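Local coordinates for major royal jelly protein 1 (Apis mellifera, PDB 5YYL), which serves as the most abundant protein of royal jelly, probably a nutrient for bee larvae, and binds the sterol 24-methylenecholesterol, at residues Ser67-Phe77 with Ala124-Leu135; Arg371-Leu379 with Arg423-Leu432. All blocks are in the same frame, centred on the assembly; numbering follows the deposited sequence.

Contact 1: Ser67-Phe77 with Ala124-Leu135; sequences SDIDQWHDKIF and ASKLAIDKCDRL
The carboxylate of D68 reaches across to the backbone of the neighbouring strand, where OD2 accepts the L127 N-H through its anti lone pair, the lone pair away from OD1; L127 N and D68 OD2 are 2.6 Å apart and the angle at the hydrogen is 159°. The side chain of K126 bends at its second torsion and passes alongside this carboxylate, its CG near OD2. K126 NZ then goes on to S67 O, 3.2 Å away, coming from above the carbonyl plane. Beyond D68, the D70 carboxylate lies against the CG1 and CD1 end of I129. Its OD1 also accepts the backbone N-H of Q71, and K358 and K360 of strand 353-361 form salt bridges with its two oxygens.

Strands 67-72 and 124-129 run roughly parallel, their axes approaching to 5.6 Å. They are the first strands of two four-stranded antiparallel sheets, consistent with successive blades of a beta-propeller whose first strands face the central axis.

Between the blades, aliphatic and aromatic groups pack together. F77 presents one ring face to L135, whose CD2 stands 4.1 Å from the centroid of the F77 ring, 22° off its normal, while Y107 meets the same ring edge-to-face. At the root of F77, L127 CD1 comes within 3.5 Å of F77 CB. I129 CD1 touches W72 CB at 3.8 Å, and L159 packs on all four of W72, F77, I129 and L135. The W72 indole extends toward the turn 130-133, its CG lying trans to the backbone N (chi1 180°). H73 lies over one indole face, and at the indole edge W72 NE1 makes a weak hydrogen bond of 3.4 Å to D133 OD2.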
loop_
_atom_site.group_PDB
_atom_site.type_symbol
_atom_site.label_atom_id
_atom_site.label_comp_id
_atom_site.label_asym_id
_atom_site.label_seq_id
_atom_site.Cartn_x
_atom_site.Cartn_y
_atom_site.Cartn_z
ATOM N N SER A 67 -31.175 -22.927 19.076
ATOM C CA SER A 67 -31.891 -22.038 19.971
ATOM C C SER A 67 -31.480 -20.577 19.747
ATOM O O SER A 67 -32.339 -19.712 19.618
ATOM C CB SER A 67 -31.627 -22.452 21.418
ATOM O OG SER A 67 -32.314 -21.607 22.318
ATOM N N ASP A 68 -30.175 -20.310 19.724
ATOM C CA ASP A 68 -29.658 -18.948 19.615
ATOM C C ASP A 68 -28.407 -18.888 18.737
ATOM O O ASP A 68 -27.747 -19.893 18.517
ATOM C CB ASP A 68 -29.346 -18.402 21.027
ATOM C CG ASP A 68 -29.323 -16.855 21.107
ATOM O OD1 ASP A 68 -29.639 -16.174 20.122
ATOM O OD2 ASP A 68 -28.997 -16.301 22.177
ATOM N N ILE A 69 -28.123 -17.699 18.208
ATOM C CA ILE A 69 -26.875 -17.404 17.506
ATOM C C ILE A 69 -26.288 -16.155 18.108
ATOM O O ILE A 69 -26.997 -15.367 18.738
ATOM C CB ILE A 69 -27.068 -17.185 15.987
ATOM C CG1 ILE A 69 -28.034 -16.030 15.685
ATOM C CG2 ILE A 69 -27.587 -18.462 15.342
ATOM C CD1 ILE A 69 -28.166 -15.676 14.216
ATOM N N ASP A 70 -24.991 -15.984 17.927
ATOM C CA ASP A 70 -24.351 -14.701 18.176
ATOM C C ASP A 70 -23.050 -14.643 17.370
ATOM O O ASP A 70 -22.769 -15.545 16.585
ATOM C CB ASP A 70 -24.152 -14.464 19.678
ATOM C CG ASP A 70 -24.214 -12.979 20.053
ATOM O OD1 ASP A 70 -23.465 -12.181 19.404
ATOM O OD2 ASP A 70 -24.970 -12.618 21.003
ATOM N N GLN A 71 -22.277 -13.577 17.531
ATOM C CA GLN A 71 -21.136 -13.327 16.674
ATOM C C GLN A 71 -20.149 -12.475 17.425
ATOM O O GLN A 71 -20.548 -11.482 18.038
ATOM C CB GLN A 71 -21.607 -12.612 15.405
ATOM C CG GLN A 71 -20.507 -12.224 14.422
ATOM C CD GLN A 71 -19.775 -10.935 14.766
ATOM O OE1 GLN A 71 -20.369 -9.990 15.282
ATOM N NE2 GLN A 71 -18.482 -10.891 14.483
ATOM N N TRP A 72 -18.873 -12.873 17.386
ATOM C CA TRP A 72 -17.770 -12.059 17.911
ATOM C C TRP A 72 -16.526 -12.353 17.094
ATOM O O TRP A 72 -16.126 -13.519 16.985
ATOM C CB TRP A 72 -17.525 -12.386 19.379
ATOM C CG TRP A 72 -16.429 -11.626 20.006
ATOM C CD1 TRP A 72 -16.518 -10.412 20.627
ATOM C CD2 TRP A 72 -15.072 -12.030 20.121
ATOM N NE1 TRP A 72 -15.285 -10.027 21.125
ATOM C CE2 TRP A 72 -14.381 -11.005 20.824
ATOM C CE3 TRP A 72 -14.365 -13.160 19.708
ATOM C CZ2 TRP A 72 -13.030 -11.084 21.118
ATOM C CZ3 TRP A 72 -13.019 -13.241 19.987
ATOM C CH2 TRP A 72 -12.358 -12.205 20.691
ATOM N N HIS A 73 -15.939 -11.308 16.511
ATOM C CA HIS A 73 -14.785 -11.444 15.618
ATOM C C HIS A 73 -15.061 -12.547 14.580
ATOM O O HIS A 73 -16.089 -12.491 13.910
ATOM C CB HIS A 73 -13.502 -11.659 16.432
ATOM C CG HIS A 73 -13.114 -10.490 17.285
ATOM N ND1 HIS A 73 -11.926 -10.451 17.987
ATOM C CD2 HIS A 73 -13.733 -9.309 17.531
ATOM C CE1 HIS A 73 -11.838 -9.301 18.636
ATOM N NE2 HIS A 73 -12.924 -8.590 18.380
ATOM N N ASP A 74 -14.208 -13.564 14.479
ATOM C CA ASP A 74 -14.380 -14.630 13.466
ATOM C C ASP A 74 -15.351 -15.743 13.872
ATOM O O ASP A 74 -15.692 -16.591 13.043
ATOM C CB ASP A 74 -13.023 -15.244 13.063
ATOM C CG ASP A 74 -12.165 -15.661 14.256
ATOM O OD1 ASP A 74 -12.452 -15.252 15.411
ATOM O OD2 ASP A 74 -11.205 -16.418 14.024
ATOM N N LYS A 75 -15.808 -15.714 15.127
ATOM C CA LYS A 75 -16.686 -16.740 15.675
ATOM C C LYS A 75 -18.151 -16.393 15.422
ATOM O O LYS A 75 -18.556 -15.253 15.599
ATOM C CB LYS A 75 -16.425 -16.893 17.179
ATOM C CG LYS A 75 -14.978 -17.222 17.517
ATOM C CD LYS A 75 -14.685 -17.092 19.013
ATOM C CE LYS A 75 -13.182 -17.025 19.306
ATOM N NZ LYS A 75 -12.406 -18.149 18.687
ATOM N N ILE A 76 -18.917 -17.380 14.965
ATOM C CA ILE A 76 -20.369 -17.329 14.923
ATOM C C ILE A 76 -20.832 -18.412 15.888
ATOM O O ILE A 76 -20.605 -19.587 15.628
ATOM C CB ILE A 76 -20.918 -17.668 13.510
ATOM C CG1 ILE A 76 -20.503 -16.628 12.464
ATOM C CG2 ILE A 76 -22.435 -17.821 13.530
ATOM C CD1 ILE A 76 -21.176 -15.277 12.582
ATOM N N PHE A 77 -21.474 -18.032 16.992
ATOM C CA PHE A 77 -21.983 -19.007 17.968
ATOM C C PHE A 77 -23.308 -19.585 17.509
ATOM O O PHE A 77 -24.084 -18.904 16.873
ATOM C CB PHE A 77 -22.084 -18.395 19.358
ATOM C CG PHE A 77 -20.748 -18.028 19.927
ATOM C CD1 PHE A 77 -19.935 -18.994 20.540
ATOM C CD2 PHE A 77 -20.259 -16.733 19.814
ATOM C CE1 PHE A 77 -18.686 -18.661 21.043
ATOM C CE2 PHE A 77 -19.011 -16.388 20.338
ATOM C CZ PHE A 77 -18.227 -17.357 20.956
ATOM N N ALA A 124 -27.523 -24.543 26.523
ATOM C CA ALA A 124 -27.337 -23.114 26.255
ATOM C C ALA A 124 -28.552 -22.582 25.493
ATOM O O ALA A 124 -28.651 -22.688 24.272
ATOM C CB ALA A 124 -26.058 -22.876 25.463
ATOM N N SER A 125 -29.498 -22.045 26.245
ATOM C CA SER A 125 -30.757 -21.580 25.706
ATOM C C SER A 125 -30.556 -20.280 24.918
ATOM O O SER A 125 -31.080 -20.144 23.817
ATOM C CB SER A 125 -31.743 -21.368 26.857
ATOM O OG SER A 125 -33.033 -21.078 26.373
ATOM N N LYS A 126 -29.771 -19.354 25.480
ATOM C CA LYS A 126 -29.573 -18.020 24.913
ATOM C C LYS A 126 -28.178 -17.481 25.213
ATOM O O LYS A 126 -27.561 -17.876 26.192
ATOM C CB LYS A 126 -30.623 -17.066 25.482
ATOM C CG LYS A 126 -31.573 -16.453 24.465
ATOM C CD LYS A 126 -32.549 -17.467 23.890
ATOM C CE LYS A 126 -33.200 -16.939 22.604
ATOM N NZ LYS A 126 -33.836 -18.047 21.834
ATOM N N LEU A 127 -27.711 -16.562 24.374
ATOM C CA LEU A 127 -26.394 -15.945 24.493
ATOM C C LEU A 127 -26.494 -14.427 24.451
ATOM O O LEU A 127 -27.481 -13.862 24.003
ATOM C CB LEU A 127 -25.470 -16.407 23.374
ATOM C CG LEU A 127 -25.280 -17.912 23.183
ATOM C CD1 LEU A 127 -24.459 -18.174 21.915
ATOM C CD2 LEU A 127 -24.621 -18.570 24.396
ATOM N N ALA A 128 -25.449 -13.782 24.939
ATOM C CA ALA A 128 -25.351 -12.333 24.938
ATOM C C ALA A 128 -23.895 -11.924 25.054
ATOM O O ALA A 128 -23.156 -12.509 25.847
ATOM C CB ALA A 128 -26.140 -11.752 26.083
ATOM N N ILE A 129 -23.493 -10.919 24.279
ATOM C CA ILE A 129 -22.141 -10.394 24.318
ATOM C C ILE A 129 -22.190 -8.921 24.741
ATOM O O ILE A 129 -22.981 -8.135 24.220
ATOM C CB ILE A 129 -21.434 -10.601 22.975
ATOM C CG1 ILE A 129 -21.662 -12.050 22.493
ATOM C CG2 ILE A 129 -19.963 -10.274 23.122
ATOM C CD1 ILE A 129 -20.692 -12.592 21.449
ATOM N N ASP A 130 -21.346 -8.559 25.703
ATOM C CA ASP A 130 -21.364 -7.219 26.296
ATOM C C ASP A 130 -20.213 -6.367 25.767
ATOM O O ASP A 130 -19.368 -6.867 25.009
ATOM C CB ASP A 130 -21.379 -7.302 27.836
ATOM C CG ASP A 130 -20.050 -7.785 28.456
ATOM O OD1 ASP A 130 -18.984 -7.793 27.800
ATOM O OD2 ASP A 130 -20.083 -8.138 29.655
ATOM N N LYS A 131 -20.179 -5.096 26.179
ATOM C CA LYS A 131 -19.133 -4.144 25.752
ATOM C C LYS A 131 -17.712 -4.650 26.003
ATOM O O LYS A 131 -16.805 -4.343 25.233
ATOM C CB LYS A 131 -19.313 -2.776 26.431
ATOM N N CYS A 132 -17.529 -5.434 27.067
ATOM C CA CYS A 132 -16.200 -5.859 27.530
ATOM C C CYS A 132 -15.716 -7.225 26.996
ATOM O O CYS A 132 -14.779 -7.797 27.547
ATOM C CB CYS A 132 -16.181 -5.859 29.074
ATOM S SG CYS A 132 -17.639 -5.102 29.848
ATOM N N ASP A 133 -16.334 -7.736 25.937
ATOM C CA ASP A 133 -15.972 -9.039 25.354
ATOM C C ASP A 133 -16.123 -10.214 26.327
ATOM O O ASP A 133 -15.298 -11.124 26.351
ATOM C CB ASP A 133 -14.558 -9.016 24.742
ATOM C CG ASP A 133 -14.325 -7.815 23.848
ATOM O OD1 ASP A 133 -13.174 -7.339 23.785
ATOM O OD2 ASP A 133 -15.292 -7.353 23.204
ATOM N N ARG A 134 -17.193 -10.178 27.117
ATOM C CA ARG A 134 -17.629 -11.315 27.911
ATOM C C ARG A 134 -18.810 -11.945 27.178
ATOM O O ARG A 134 -19.698 -11.228 26.740
ATOM C CB ARG A 134 -18.069 -10.880 29.314
ATOM C CG ARG A 134 -17.017 -10.164 30.154
ATOM C CD ARG A 134 -17.514 -9.902 31.593
ATOM N NE ARG A 134 -18.349 -8.696 31.749
ATOM N N LEU A 135 -18.808 -13.271 27.050
ATOM C CA LEU A 135 -19.941 -14.029 26.515
ATOM C C LEU A 135 -20.781 -14.572 27.680
ATOM O O LEU A 135 -20.313 -15.413 28.438
ATOM C CB LEU A 135 -19.453 -15.166 25.621
ATOM C CG LEU A 135 -20.442 -16.294 25.286
ATOM C CD1 LEU A 135 -21.621 -15.745 24.509
ATOM C CD2 LEU A 135 -19.794 -17.402 24.475
#

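Contact 2: Arg371-Leu379 with Arg423-Leu432. With 94R ((3beta,14beta,17alpha)-ergosta-5,24(28)-dien-3-ol), chain H; 94R ((3beta,14beta,17alpha)-ergosta-5,24(28)-dien-3-ol), chain F.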
loop_
_atom_site.group_PDB
_atom_site.type_symbol
_atom_site.label_atom_id
_atom_site.label_comp_id
_atom_site.label_asym_id
_atom_site.label_seq_id
_atom_site.Cartn_x
_atom_site.Cartn_y
_atom_site.Cartn_z
ATOM N N ARG A 371 -19.568 8.937 9.853
ATOM C CA ARG A 371 -20.406 9.627 8.874
ATOM C C ARG A 371 -20.472 8.970 7.491
ATOM O O ARG A 371 -21.460 9.144 6.769
ATOM C CB ARG A 371 -19.960 11.083 8.740
ATOM C CG ARG A 371 -18.568 11.309 8.157
ATOM C CD ARG A 371 -18.259 12.792 7.982
ATOM N NE ARG A 371 -18.201 13.461 9.296
ATOM C CZ ARG A 371 -18.655 14.684 9.581
ATOM N NH1 ARG A 371 -19.217 15.453 8.654
ATOM N NH2 ARG A 371 -18.551 15.128 10.825
ATOM N N TYR A 372 -19.434 8.223 7.126
ATOM C CA TYR A 372 -19.384 7.540 5.845
ATOM C C TYR A 372 -20.016 6.159 5.811
ATOM O O TYR A 372 -20.125 5.566 4.741
ATOM C CB TYR A 372 -17.943 7.415 5.415
ATOM C CG TYR A 372 -17.269 8.743 5.248
ATOM C CD1 TYR A 372 -17.581 9.557 4.173
ATOM C CD2 TYR A 372 -16.319 9.180 6.149
ATOM C CE1 TYR A 372 -16.959 10.778 4.000
ATOM C CE2 TYR A 372 -15.693 10.395 5.993
ATOM C CZ TYR A 372 -16.018 11.191 4.912
ATOM O OH TYR A 372 -15.397 12.397 4.728
ATOM N N ILE A 373 -20.437 5.642 6.964
ATOM C CA ILE A 373 -20.734 4.216 7.116
ATOM C C ILE A 373 -22.031 3.977 7.859
ATOM O O ILE A 373 -22.203 4.462 8.981
ATOM C CB ILE A 373 -19.606 3.485 7.884
ATOM C CG1 ILE A 373 -18.252 3.906 7.310
ATOM C CG2 ILE A 373 -19.787 1.970 7.775
ATOM C CD1 ILE A 373 -17.088 3.071 7.685
ATOM N N ASN A 374 -22.924 3.210 7.234
ATOM C CA ASN A 374 -24.049 2.614 7.940
ATOM C C ASN A 374 -23.526 1.381 8.625
ATOM O O ASN A 374 -23.423 0.333 7.993
ATOM C CB ASN A 374 -25.168 2.248 6.972
ATOM C CG ASN A 374 -25.874 3.456 6.423
ATOM O OD1 ASN A 374 -26.004 4.471 7.104
ATOM N ND2 ASN A 374 -26.328 3.364 5.190
ATOM N N ARG A 375 -23.174 1.518 9.905
ATOM C CA ARG A 375 -22.348 0.510 10.594
ATOM C C ARG A 375 -23.130 -0.720 11.062
ATOM O O ARG A 375 -22.568 -1.810 11.105
ATOM C CB ARG A 375 -21.593 1.129 11.774
ATOM C CG ARG A 375 -20.546 2.153 11.330
ATOM C CD ARG A 375 -19.989 3.079 12.440
ATOM N NE ARG A 375 -19.880 2.552 13.822
ATOM C CZ ARG A 375 -19.018 1.624 14.242
ATOM N NH1 ARG A 375 -18.174 1.059 13.378
ATOM N NH2 ARG A 375 -19.005 1.247 15.519
ATOM N N GLU A 376 -24.404 -0.547 11.396
ATOM C CA GLU A 376 -25.194 -1.590 12.055
ATOM C C GLU A 376 -25.774 -2.581 11.067
ATOM O O GLU A 376 -26.314 -2.184 10.038
ATOM C CB GLU A 376 -26.362 -0.992 12.839
ATOM C CG GLU A 376 -25.987 -0.477 14.214
ATOM C CD GLU A 376 -27.187 0.118 14.945
ATOM O OE1 GLU A 376 -27.375 -0.275 16.146
ATOM O OE2 GLU A 376 -27.932 0.954 14.332
ATOM N N TYR A 377 -25.675 -3.864 11.413
ATOM C CA TYR A 377 -26.277 -4.958 10.652
ATOM C C TYR A 377 -26.924 -5.975 11.572
ATOM O O TYR A 377 -26.534 -6.117 12.735
ATOM C CB TYR A 377 -25.234 -5.654 9.764
ATOM C CG TYR A 377 -24.051 -6.269 10.477
ATOM C CD1 TYR A 377 -22.939 -5.507 10.826
ATOM C CD2 TYR A 377 -24.020 -7.634 10.764
ATOM C CE1 TYR A 377 -21.853 -6.089 11.467
ATOM C CE2 TYR A 377 -22.922 -8.230 11.399
ATOM C CZ TYR A 377 -21.853 -7.460 11.755
ATOM O OH TYR A 377 -20.783 -8.041 12.399
ATOM N N ILE A 378 -27.886 -6.708 11.018
ATOM C CA ILE A 378 -28.701 -7.638 11.787
ATOM C C ILE A 378 -28.428 -9.075 11.360
ATOM O O ILE A 378 -28.295 -9.334 10.173
ATOM C CB ILE A 378 -30.203 -7.303 11.629
ATOM C CG1 ILE A 378 -31.035 -7.977 12.709
ATOM C CG2 ILE A 378 -30.739 -7.686 10.240
ATOM C CD1 ILE A 378 -32.472 -7.516 12.699
ATOM N N LEU A 379 -28.318 -9.981 12.337
ATOM C CA LEU A 379 -28.193 -11.421 12.109
ATOM C C LEU A 379 -29.490 -12.091 12.546
ATOM O O LEU A 379 -29.967 -11.855 13.645
ATOM C CB LEU A 379 -27.047 -11.981 12.959
ATOM C CG LEU A 379 -25.640 -11.416 12.741
ATOM C CD1 LEU A 379 -24.714 -11.809 13.874
ATOM C CD2 LEU A 379 -25.108 -11.861 11.394
ATOM N N ARG A 423 -24.733 14.041 4.001
ATOM C CA ARG A 423 -23.678 15.071 4.147
ATOM C C ARG A 423 -22.302 14.676 3.617
ATOM O O ARG A 423 -21.314 15.298 3.950
ATOM C CB ARG A 423 -23.574 15.502 5.615
ATOM C CG ARG A 423 -23.312 14.369 6.592
ATOM C CD ARG A 423 -22.973 14.891 7.993
ATOM N NE ARG A 423 -22.799 13.788 8.935
ATOM C CZ ARG A 423 -22.539 13.899 10.239
ATOM N NH1 ARG A 423 -22.390 12.789 10.961
ATOM N NH2 ARG A 423 -22.420 15.087 10.826
ATOM N N THR A 424 -22.246 13.655 2.771
ATOM C CA THR A 424 -20.991 13.143 2.227
ATOM C C THR A 424 -21.242 12.704 0.806
ATOM O O THR A 424 -22.328 12.252 0.493
ATOM C CB THR A 424 -20.492 11.920 3.017
ATOM O OG1 THR A 424 -21.549 10.966 3.171
ATOM C CG2 THR A 424 -20.001 12.356 4.395
ATOM N N PRO A 425 -20.234 12.794 -0.067
ATOM C CA PRO A 425 -20.437 12.269 -1.413
ATOM C C PRO A 425 -20.582 10.744 -1.510
ATOM O O PRO A 425 -20.850 10.240 -2.590
ATOM C CB PRO A 425 -19.190 12.737 -2.155
ATOM C CG PRO A 425 -18.165 12.860 -1.109
ATOM C CD PRO A 425 -18.871 13.284 0.131
ATOM N N PHE A 426 -20.351 10.013 -0.419
ATOM C CA PHE A 426 -20.567 8.565 -0.406
ATOM C C PHE A 426 -21.008 8.021 0.953
ATOM O O PHE A 426 -20.735 8.613 1.995
ATOM C CB PHE A 426 -19.319 7.831 -0.904
ATOM C CG PHE A 426 -18.190 7.810 0.083
ATOM C CD1 PHE A 426 -17.990 6.703 0.897
ATOM C CD2 PHE A 426 -17.322 8.883 0.204
ATOM C CE1 PHE A 426 -16.944 6.667 1.805
ATOM C CE2 PHE A 426 -16.274 8.855 1.113
ATOM C CZ PHE A 426 -16.087 7.748 1.916
ATOM N N LYS A 427 -21.714 6.898 0.920
ATOM C CA LYS A 427 -22.180 6.201 2.120
ATOM C C LYS A 427 -22.009 4.716 1.879
ATOM O O LYS A 427 -22.459 4.214 0.844
ATOM C CB LYS A 427 -23.650 6.518 2.411
ATOM C CG LYS A 427 -24.065 6.321 3.861
ATOM C CD LYS A 427 -23.381 7.346 4.771
ATOM C CE LYS A 427 -24.321 7.930 5.810
ATOM N NZ LYS A 427 -24.631 6.977 6.922
ATOM N N ILE A 428 -21.341 4.030 2.808
ATOM C CA ILE A 428 -21.109 2.587 2.694
ATOM C C ILE A 428 -22.000 1.782 3.631
ATOM O O ILE A 428 -21.971 1.952 4.861
ATOM C CB ILE A 428 -19.649 2.214 2.977
ATOM C CG1 ILE A 428 -18.724 3.199 2.263
ATOM C CG2 ILE A 428 -19.411 0.760 2.548
ATOM C CD1 ILE A 428 -17.298 2.737 2.085
ATOM N N SER A 429 -22.778 0.885 3.041
ATOM C CA SER A 429 -23.606 -0.040 3.817
ATOM C C SER A 429 -22.876 -1.374 4.023
ATOM O O SER A 429 -22.318 -1.931 3.081
ATOM C CB SER A 429 -24.947 -0.244 3.135
ATOM O OG SER A 429 -25.756 0.874 3.407
ATOM N N ILE A 430 -22.878 -1.850 5.269
ATOM C CA ILE A 430 -22.145 -3.037 5.668
ATOM C C ILE A 430 -23.058 -4.133 6.196
ATOM O O ILE A 430 -24.014 -3.861 6.915
ATOM C CB ILE A 430 -21.193 -2.693 6.810
ATOM C CG1 ILE A 430 -20.279 -1.543 6.420
ATOM C CG2 ILE A 430 -20.376 -3.912 7.217
ATOM C CD1 ILE A 430 -19.367 -1.835 5.240
ATOM N N HIS A 431 -22.738 -5.365 5.816
ATOM C CA HIS A 431 -23.057 -6.550 6.624
ATOM C C HIS A 431 -21.966 -7.610 6.385
ATOM O O HIS A 431 -20.931 -7.290 5.797
ATOM C CB HIS A 431 -24.475 -7.052 6.341
ATOM C CG HIS A 431 -24.738 -7.413 4.919
ATOM N ND1 HIS A 431 -24.066 -8.425 4.273
ATOM C CD2 HIS A 431 -25.635 -6.927 4.023
ATOM C CE1 HIS A 431 -24.534 -8.545 3.042
ATOM N NE2 HIS A 431 -25.476 -7.639 2.860
ATOM N N LEU A 432 -22.147 -8.834 6.874
ATOM C CA LEU A 432 -21.166 -9.913 6.606
ATOM C C LEU A 432 -21.391 -10.626 5.245
ATOM O O LEU A 432 -20.626 -11.516 4.858
ATOM C CB LEU A 432 -21.141 -10.933 7.750
ATOM C CG LEU A 432 -20.983 -10.435 9.189
ATOM C CD1 LEU A 432 -20.920 -11.608 10.146
ATOM C CD2 LEU A 432 -19.760 -9.556 9.401
ATOM O OXT LEU A 432 -22.323 -10.344 4.481
HETATM C C1 94R H . -13.977 2.250 -7.666
HETATM O O1 94R H . -15.932 1.825 -10.829
HETATM C C2 94R H . -14.215 2.016 -9.155
HETATM C C3 94R H . -15.712 2.049 -9.428
HETATM C C4 94R H . -16.325 3.395 -9.038
HETATM C C5 94R H . -15.904 3.832 -7.650
HETATM C C10 94R H . -14.486 3.613 -7.143
HETATM C C19 94R H . -13.577 4.728 -7.671
HETATM C C9 94R H . -14.528 3.595 -5.610
HETATM C C11 94R H . -13.163 3.336 -4.974
HETATM C C12 94R H . -13.182 3.331 -3.449
HETATM C C13 94R H . -13.763 4.628 -2.895
HETATM C C18 94R H . -12.860 5.827 -3.239
HETATM C C17 94R H . -14.087 4.591 -1.400
HETATM C C20 94R H . -12.955 4.803 -0.387
HETATM C C22 94R H . -13.473 4.529 1.023
HETATM C C23 94R H . -12.991 5.649 1.916
HETATM C C24 94R H . -13.251 5.433 3.376
HETATM C C28 94R H . -14.337 4.861 3.867
HETATM C C25 94R H . -12.223 5.948 4.311
HETATM C C27 94R H . -11.697 4.826 5.190
HETATM C C26 94R H . -12.876 7.096 5.070
HETATM C C21 94R H . -11.694 3.971 -0.612
HETATM C C16 94R H . -15.172 5.653 -1.267
HETATM C C15 94R H . -15.788 5.805 -2.657
HETATM C C14 94R H . -15.152 4.712 -3.483
HETATM C C8 94R H . -15.198 4.819 -5.006
HETATM C C7 94R H . -16.633 4.888 -5.477
HETATM C C6 94R H . -16.842 4.423 -6.907
HETATM C C1 94R F . -13.306 1.849 7.634
HETATM O O1 94R F . -14.834 1.876 11.116
HETATM C C2 94R F . -13.320 1.927 9.164
HETATM C C3 94R F . -14.745 1.847 9.686
HETATM C C4 94R F . -15.432 0.571 9.207
HETATM C C5 94R F . -15.185 0.265 7.750
HETATM C C10 94R F . -13.838 0.513 7.127
HETATM C C19 94R F . -12.916 -0.615 7.590
HETATM C C9 94R F . -13.988 0.568 5.602
HETATM C C11 94R F . -12.661 0.734 4.846
HETATM C C12 94R F . -12.776 0.731 3.312
HETATM C C13 94R F . -13.485 -0.538 2.848
HETATM C C18 94R F . -12.616 -1.772 3.113
HETATM C C17 94R F . -13.986 -0.537 1.399
HETATM C C20 94R F . -13.010 -0.872 0.272
HETATM C C22 94R F . -13.703 -0.648 -1.066
HETATM C C23 94R F . -13.200 -1.600 -2.136
HETATM C C24 94R F . -13.876 -1.404 -3.488
HETATM C C28 94R F . -15.054 -0.810 -3.687
HETATM C C25 94R F . -13.163 -1.978 -4.669
HETATM C C27 94R F . -13.077 -0.947 -5.801
HETATM C C26 94R F . -13.861 -3.272 -5.081
HETATM C C21 94R F . -11.750 -0.020 0.316
HETATM C C16 94R F . -15.166 -1.516 1.420
HETATM C C15 94R F . -15.615 -1.644 2.869
HETATM C C14 94R F . -14.826 -0.553 3.565
HETATM C C8 94R F . -14.761 -0.630 5.072
HETATM C C7 94R F . -16.166 -0.643 5.632
HETATM C C6 94R F . -16.215 -0.265 7.083
HETATM O O HOH W 1 -23.552 11.069 7.541
#
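Y372 O is met by two groups of the 423-432 segment: I428 N donates a hydrogen bond of 2.8 Å to it, and K427 CA lies 3.4 Å from Y372 O in a CA-H...O contact. A second bond, from N374 N to I428 O, completes a short parallel ladder in which I428 is bonded to the residues before and after I373. Strand 426-430 thereby joins strand 373-383, and its other neighbour is an antiparallel strand of the second subunit, so the sheet continues across the interface.

The N374 side-chain amide is held at both ends. K427, bent at three torsions, brings NZ to 2.9 Å from N374 OD1, 48° out of the carbonyl plane, whereas N374 ND2 points almost straight (172°) at S429 OG, 3.1 Å away and in the amide plane. Together the two bonds would fix the rotation of the amide.

On the I373 and I428 face lie the sterols. I373 CD1 and I430 CD1 touch the ring system of one ergostadienol, whose hydroxyl bonds to P364 O. The second ergostadienol places C16 over the centre of the F426 ring; on the opposite face sits Y372 CD1. The Y372 and F426 ring planes are only 12° apart, but an offset leaves little of one ring above the other (centroids 4.7 Å apart), and T424 CG2 packs obliquely at Y372 CE1.

At the outer end the guanidinium groups of R371 and R423 stack flat, centres 4.0 Å apart, and a water links R371 O to R423 NE. At the other end L432 CD2 rests 3.5 Å from Y377 OH. The H431 ring bonds D422 of the second subunit through NE2, while H431 ND1 donates in the ring plane to the terminal L432 OXT at 2.6 Å.

Following the chain from the N terminus, contact 1 closes first: after 46 intervening residues, most of them outside regular strands, the chain returns at A124 to set a second four-stranded sheet beside the first. Contact 2 opens only after the other four-stranded sheets have been built, and closes when the C-terminal strand 426-430 comes back alongside 373-383. The two loops are therefore in series, neither nested nor crossed. They nevertheless meet in space, although their centres are 22 Å apart: I69 and Q71 pack against L379, and Q71 also touches Y377. Strand 67-72 thus lies between segment 124-135 and strand 373-383, so that its own sheet touches both the sheet of 124-135 and the sterol-bearing C-terminal sheet, which runs on into the second subunit.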